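Glycosyl hydrolase family 2, TIM barrel domain protein (Faecalibacterium prausnitzii A2-165, PDB 6ED2) probably hydrolyses beta-glucuronides as a beta-glucuronidase of glycosyl hydrolase family 2, and binds magnesium. Local coordinates at residues P206-L219 and V288-F300. Numbering follows the deposited sequence.
Sequences PKERVLDYSTRYRL and VDEYLDRIGIRTF
Two edge strands of the immunoglobulin-like beta-sandwich of family 2 glycosidases face each other here, Tyr213 and Tyr217 of strand 210-219 reaching Asp293, Ile295 and Gly296. The strands belong to different sheets: the axes of 210-219 and 288-295 approach to 8.3 Å, with their directions 36° apart, and side chains, not a backbone pairing, bridge them. At one end Asp289, its CG anti to the backbone N (chi1 -175°), extends to the backbone of 206-219, where Val210 N donates to Asp289 OD2 (2.8 Å, N-H...O 154°) from the anti side. Asp289 OD2 also takes a salt bridge from Arg37, while Pro206 CG packs 3.4 Å from Asp289 OD1. In the middle, Tyr213 OH gives its proton to Asp293 OD2 at 2.7 Å; the acceptor lies in the ring plane, yet the hydroxyl comes from above the carboxylate, the two planes being nearly perpendicular. Tyr213 CE2 meets Tyr291 CE2 at 4.2 Å. Farther along, the Tyr217 ring lies against backbone as the chain leaves the sandwich: Gly296 O sits over one face, 3.4 Å from Tyr217 CE1, and Arg298 O is 3.4 Å from Tyr217 CB. A water bonded to Tyr217 OH accepts from Gly296 N at 3.0 Å. An alanine at Tyr217 removes ring and hydroxyl together, and would probably leave a gap beside Gly296 and Ile297 and deprive that water of a partner. With Val210 N held by a carboxylate that also meets Arg37, and the Tyr213 hydroxyl held by Asp293, side-chain bonds join the two strands in place of shared sheet hydrogen bonds.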
# COMPACT_ATOMS: atom_id res chain seq x y z
N PRO A 206 15.93 30.90 -43.32
CA PRO A 206 16.66 31.51 -44.45
C PRO A 206 17.76 30.57 -44.93
O PRO A 206 18.36 29.82 -44.15
CB PRO A 206 17.24 32.80 -43.85
CG PRO A 206 16.53 33.01 -42.56
CD PRO A 206 16.15 31.64 -42.07
N LYS A 207 18.01 30.59 -46.24
CA LYS A 207 19.03 29.71 -46.79
C LYS A 207 20.42 30.06 -46.27
O LYS A 207 21.25 29.17 -46.11
CB LYS A 207 18.94 29.75 -48.32
CG LYS A 207 17.91 28.73 -48.79
CD LYS A 207 17.26 29.08 -50.10
CE LYS A 207 16.47 27.89 -50.59
NZ LYS A 207 16.02 28.12 -51.98
N GLU A 208 20.68 31.32 -45.97
CA GLU A 208 21.88 31.72 -45.26
C GLU A 208 21.50 32.00 -43.81
O GLU A 208 20.72 32.92 -43.54
CB GLU A 208 22.52 32.95 -45.90
CG GLU A 208 23.82 33.33 -45.20
CD GLU A 208 24.51 34.54 -45.80
OE1 GLU A 208 24.08 35.00 -46.88
OE2 GLU A 208 25.49 35.03 -45.19
N ARG A 209 22.08 31.25 -42.88
CA ARG A 209 21.59 31.35 -41.51
C ARG A 209 22.68 30.97 -40.51
O ARG A 209 23.66 30.30 -40.85
CB ARG A 209 20.38 30.44 -41.30
CG ARG A 209 20.67 28.98 -41.64
CD ARG A 209 19.48 28.14 -41.24
NE ARG A 209 19.56 26.75 -41.67
CZ ARG A 209 19.29 26.32 -42.89
NH1 ARG A 209 18.95 27.18 -43.85
NH2 ARG A 209 19.37 25.03 -43.16
N VAL A 210 22.48 31.43 -39.27
CA VAL A 210 23.25 30.96 -38.14
C VAL A 210 23.06 29.46 -37.96
O VAL A 210 21.93 28.96 -37.90
CB VAL A 210 22.84 31.72 -36.89
CG1 VAL A 210 23.70 31.28 -35.70
CG2 VAL A 210 22.91 33.20 -37.14
N LEU A 211 24.18 28.72 -37.85
CA LEU A 211 24.16 27.30 -37.52
C LEU A 211 24.60 27.00 -36.09
O LEU A 211 24.23 25.96 -35.54
CB LEU A 211 25.07 26.51 -38.46
CG LEU A 211 24.88 26.73 -39.96
CD1 LEU A 211 26.02 26.08 -40.71
CD2 LEU A 211 23.56 26.18 -40.46
N ASP A 212 25.38 27.89 -35.48
CA ASP A 212 25.93 27.59 -34.17
C ASP A 212 26.52 28.87 -33.59
O ASP A 212 26.77 29.84 -34.31
CB ASP A 212 27.00 26.49 -34.25
CG ASP A 212 27.31 25.85 -32.89
OD1 ASP A 212 26.53 26.05 -31.93
OD2 ASP A 212 28.34 25.16 -32.78
N TYR A 213 26.71 28.87 -32.28
CA TYR A 213 27.44 29.92 -31.61
C TYR A 213 28.01 29.32 -30.34
O TYR A 213 27.55 28.28 -29.87
CB TYR A 213 26.57 31.15 -31.32
CG TYR A 213 25.64 31.00 -30.13
CD1 TYR A 213 26.01 31.44 -28.88
CD2 TYR A 213 24.37 30.43 -30.28
CE1 TYR A 213 25.17 31.30 -27.78
CE2 TYR A 213 23.50 30.29 -29.19
CZ TYR A 213 23.91 30.74 -27.94
OH TYR A 213 23.09 30.63 -26.84
N SER A 214 29.02 29.98 -29.81
CA SER A 214 29.67 29.53 -28.59
C SER A 214 29.94 30.75 -27.73
O SER A 214 30.06 31.86 -28.26
CB SER A 214 31.00 28.76 -28.88
OG SER A 214 32.04 29.67 -29.25
N THR A 215 30.02 30.53 -26.42
CA THR A 215 30.32 31.57 -25.44
C THR A 215 31.32 31.03 -24.41
O THR A 215 31.33 29.83 -24.11
CB THR A 215 29.05 32.08 -24.69
OG1 THR A 215 28.34 30.97 -24.10
CG2 THR A 215 28.12 32.83 -25.64
N ARG A 216 32.18 31.93 -23.92
CA ARG A 216 33.09 31.76 -22.79
C ARG A 216 32.92 32.98 -21.90
O ARG A 216 32.69 34.08 -22.39
CB ARG A 216 34.60 31.71 -23.19
CG ARG A 216 35.03 30.54 -24.04
CD ARG A 216 36.20 30.90 -24.99
NE ARG A 216 36.20 30.01 -26.18
CZ ARG A 216 36.14 30.42 -27.45
NH1 ARG A 216 36.08 31.71 -27.74
NH2 ARG A 216 36.14 29.54 -28.44
N TYR A 217 33.07 32.79 -20.60
CA TYR A 217 32.77 33.85 -19.66
C TYR A 217 33.99 34.19 -18.81
O TYR A 217 34.82 33.33 -18.50
CB TYR A 217 31.57 33.47 -18.76
CG TYR A 217 30.36 33.15 -19.60
CD1 TYR A 217 29.43 34.13 -19.93
CD2 TYR A 217 30.18 31.88 -20.13
CE1 TYR A 217 28.35 33.85 -20.72
CE2 TYR A 217 29.10 31.59 -20.94
CZ TYR A 217 28.18 32.58 -21.22
OH TYR A 217 27.11 32.30 -22.02
N ARG A 218 34.07 35.46 -18.43
CA ARG A 218 35.17 35.99 -17.65
C ARG A 218 34.62 37.10 -16.77
O ARG A 218 33.93 38.00 -17.26
CB ARG A 218 36.28 36.49 -18.59
CG ARG A 218 37.45 37.18 -17.94
CD ARG A 218 38.55 37.44 -18.99
NE ARG A 218 38.02 38.10 -20.19
CZ ARG A 218 37.93 37.54 -21.41
NH1 ARG A 218 37.42 38.23 -22.43
NH2 ARG A 218 38.36 36.30 -21.61
N LEU A 219 34.91 37.02 -15.47
CA LEU A 219 34.50 38.06 -14.54
C LEU A 219 35.61 39.11 -14.42
O LEU A 219 36.79 38.77 -14.40
CB LEU A 219 34.17 37.46 -13.17
CG LEU A 219 33.21 36.27 -13.19
CD1 LEU A 219 32.81 35.87 -11.78
CD2 LEU A 219 31.98 36.54 -14.05
N VAL A 288 19.00 39.19 -42.79
CA VAL A 288 18.78 37.93 -43.51
C VAL A 288 18.52 36.76 -42.56
O VAL A 288 17.87 35.79 -42.96
CB VAL A 288 19.95 37.65 -44.48
CG1 VAL A 288 20.90 38.82 -44.54
CG2 VAL A 288 20.70 36.32 -44.16
N ASP A 289 18.98 36.82 -41.33
CA ASP A 289 18.66 35.77 -40.38
C ASP A 289 18.78 36.34 -38.98
O ASP A 289 19.56 37.27 -38.74
CB ASP A 289 19.55 34.53 -40.51
CG ASP A 289 19.10 33.39 -39.59
OD1 ASP A 289 17.87 33.16 -39.49
OD2 ASP A 289 19.96 32.72 -38.96
N GLU A 290 18.00 35.79 -38.07
CA GLU A 290 18.09 36.20 -36.68
C GLU A 290 17.90 34.98 -35.81
O GLU A 290 16.99 34.18 -36.04
CB GLU A 290 17.06 37.27 -36.34
CG GLU A 290 16.84 37.43 -34.85
CD GLU A 290 15.75 38.44 -34.56
OE1 GLU A 290 14.56 38.06 -34.60
OE2 GLU A 290 16.10 39.62 -34.34
N TYR A 291 18.81 34.79 -34.86
CA TYR A 291 18.68 33.74 -33.87
C TYR A 291 18.61 34.39 -32.50
O TYR A 291 19.20 35.45 -32.28
CB TYR A 291 19.83 32.71 -33.92
CG TYR A 291 19.48 31.50 -33.08
CD1 TYR A 291 18.53 30.57 -33.53
CD2 TYR A 291 20.03 31.32 -31.82
CE1 TYR A 291 18.18 29.48 -32.74
CE2 TYR A 291 19.68 30.24 -31.02
CZ TYR A 291 18.75 29.33 -31.48
OH TYR A 291 18.41 28.25 -30.69
N LEU A 292 17.83 33.78 -31.62
CA LEU A 292 17.52 34.32 -30.31
C LEU A 292 17.72 33.25 -29.25
O LEU A 292 17.32 32.10 -29.43
CB LEU A 292 16.07 34.84 -30.26
CG LEU A 292 15.67 35.92 -31.27
CD1 LEU A 292 14.14 36.02 -31.35
CD2 LEU A 292 16.26 37.27 -30.88
N ASP A 293 18.34 33.63 -28.14
CA ASP A 293 18.58 32.67 -27.08
C ASP A 293 18.74 33.46 -25.79
O ASP A 293 18.71 34.69 -25.78
CB ASP A 293 19.81 31.80 -27.39
CG ASP A 293 19.76 30.43 -26.70
OD1 ASP A 293 18.89 30.20 -25.82
OD2 ASP A 293 20.64 29.59 -27.04
N ARG A 294 18.84 32.72 -24.70
CA ARG A 294 19.06 33.30 -23.39
C ARG A 294 20.28 32.64 -22.78
O ARG A 294 20.43 31.42 -22.88
CB ARG A 294 17.85 33.13 -22.50
CG ARG A 294 16.60 33.71 -23.15
CD ARG A 294 15.37 33.38 -22.35
NE ARG A 294 15.24 34.21 -21.16
CZ ARG A 294 14.73 33.78 -20.02
NH1 ARG A 294 14.31 32.51 -19.91
NH2 ARG A 294 14.64 34.60 -18.98
N ILE A 295 21.16 33.45 -22.20
CA ILE A 295 22.42 32.96 -21.65
C ILE A 295 22.58 33.51 -20.24
O ILE A 295 22.03 34.55 -19.89
CB ILE A 295 23.63 33.36 -22.52
CG1 ILE A 295 23.76 34.88 -22.55
CG2 ILE A 295 23.51 32.79 -23.90
CD1 ILE A 295 24.82 35.37 -23.53
N GLY A 296 23.35 32.79 -19.45
CA GLY A 296 23.69 33.23 -18.10
C GLY A 296 25.18 33.48 -18.02
O GLY A 296 25.97 32.74 -18.61
N ILE A 297 25.55 34.52 -17.29
CA ILE A 297 26.94 34.92 -17.13
C ILE A 297 27.46 34.25 -15.86
O ILE A 297 27.12 34.65 -14.75
CB ILE A 297 27.08 36.44 -17.07
CG1 ILE A 297 26.53 37.08 -18.35
CG2 ILE A 297 28.54 36.83 -16.90
CD1 ILE A 297 26.70 38.59 -18.37
N ARG A 298 28.29 33.23 -16.04
CA ARG A 298 28.85 32.51 -14.91
C ARG A 298 30.10 31.78 -15.36
O ARG A 298 30.19 31.32 -16.51
CB ARG A 298 27.84 31.52 -14.31
CG ARG A 298 27.45 30.39 -15.27
CD ARG A 298 28.27 29.14 -15.03
NE ARG A 298 28.02 28.05 -15.99
CZ ARG A 298 28.68 27.89 -17.13
NH1 ARG A 298 29.62 28.77 -17.47
NH2 ARG A 298 28.39 26.87 -17.94
N THR A 299 31.05 31.64 -14.44
CA THR A 299 32.25 30.82 -14.65
C THR A 299 32.20 29.58 -13.76
O THR A 299 31.66 29.60 -12.65
CB THR A 299 33.53 31.60 -14.33
OG1 THR A 299 33.58 31.90 -12.93
CG2 THR A 299 33.60 32.88 -15.15
N PHE A 300 32.77 28.49 -14.27
CA PHE A 300 32.81 27.27 -13.48
C PHE A 300 34.07 26.48 -13.78
O PHE A 300 34.37 26.22 -14.95
CB PHE A 300 31.57 26.41 -13.74
CG PHE A 300 31.49 25.19 -12.88
CD1 PHE A 300 30.85 25.24 -11.66
CD2 PHE A 300 32.07 24.00 -13.28
CE1 PHE A 300 30.77 24.10 -10.85
CE2 PHE A 300 32.00 22.87 -12.48
CZ PHE A 300 31.34 22.92 -11.26
O HOH W 1 24.97 30.75 -20.85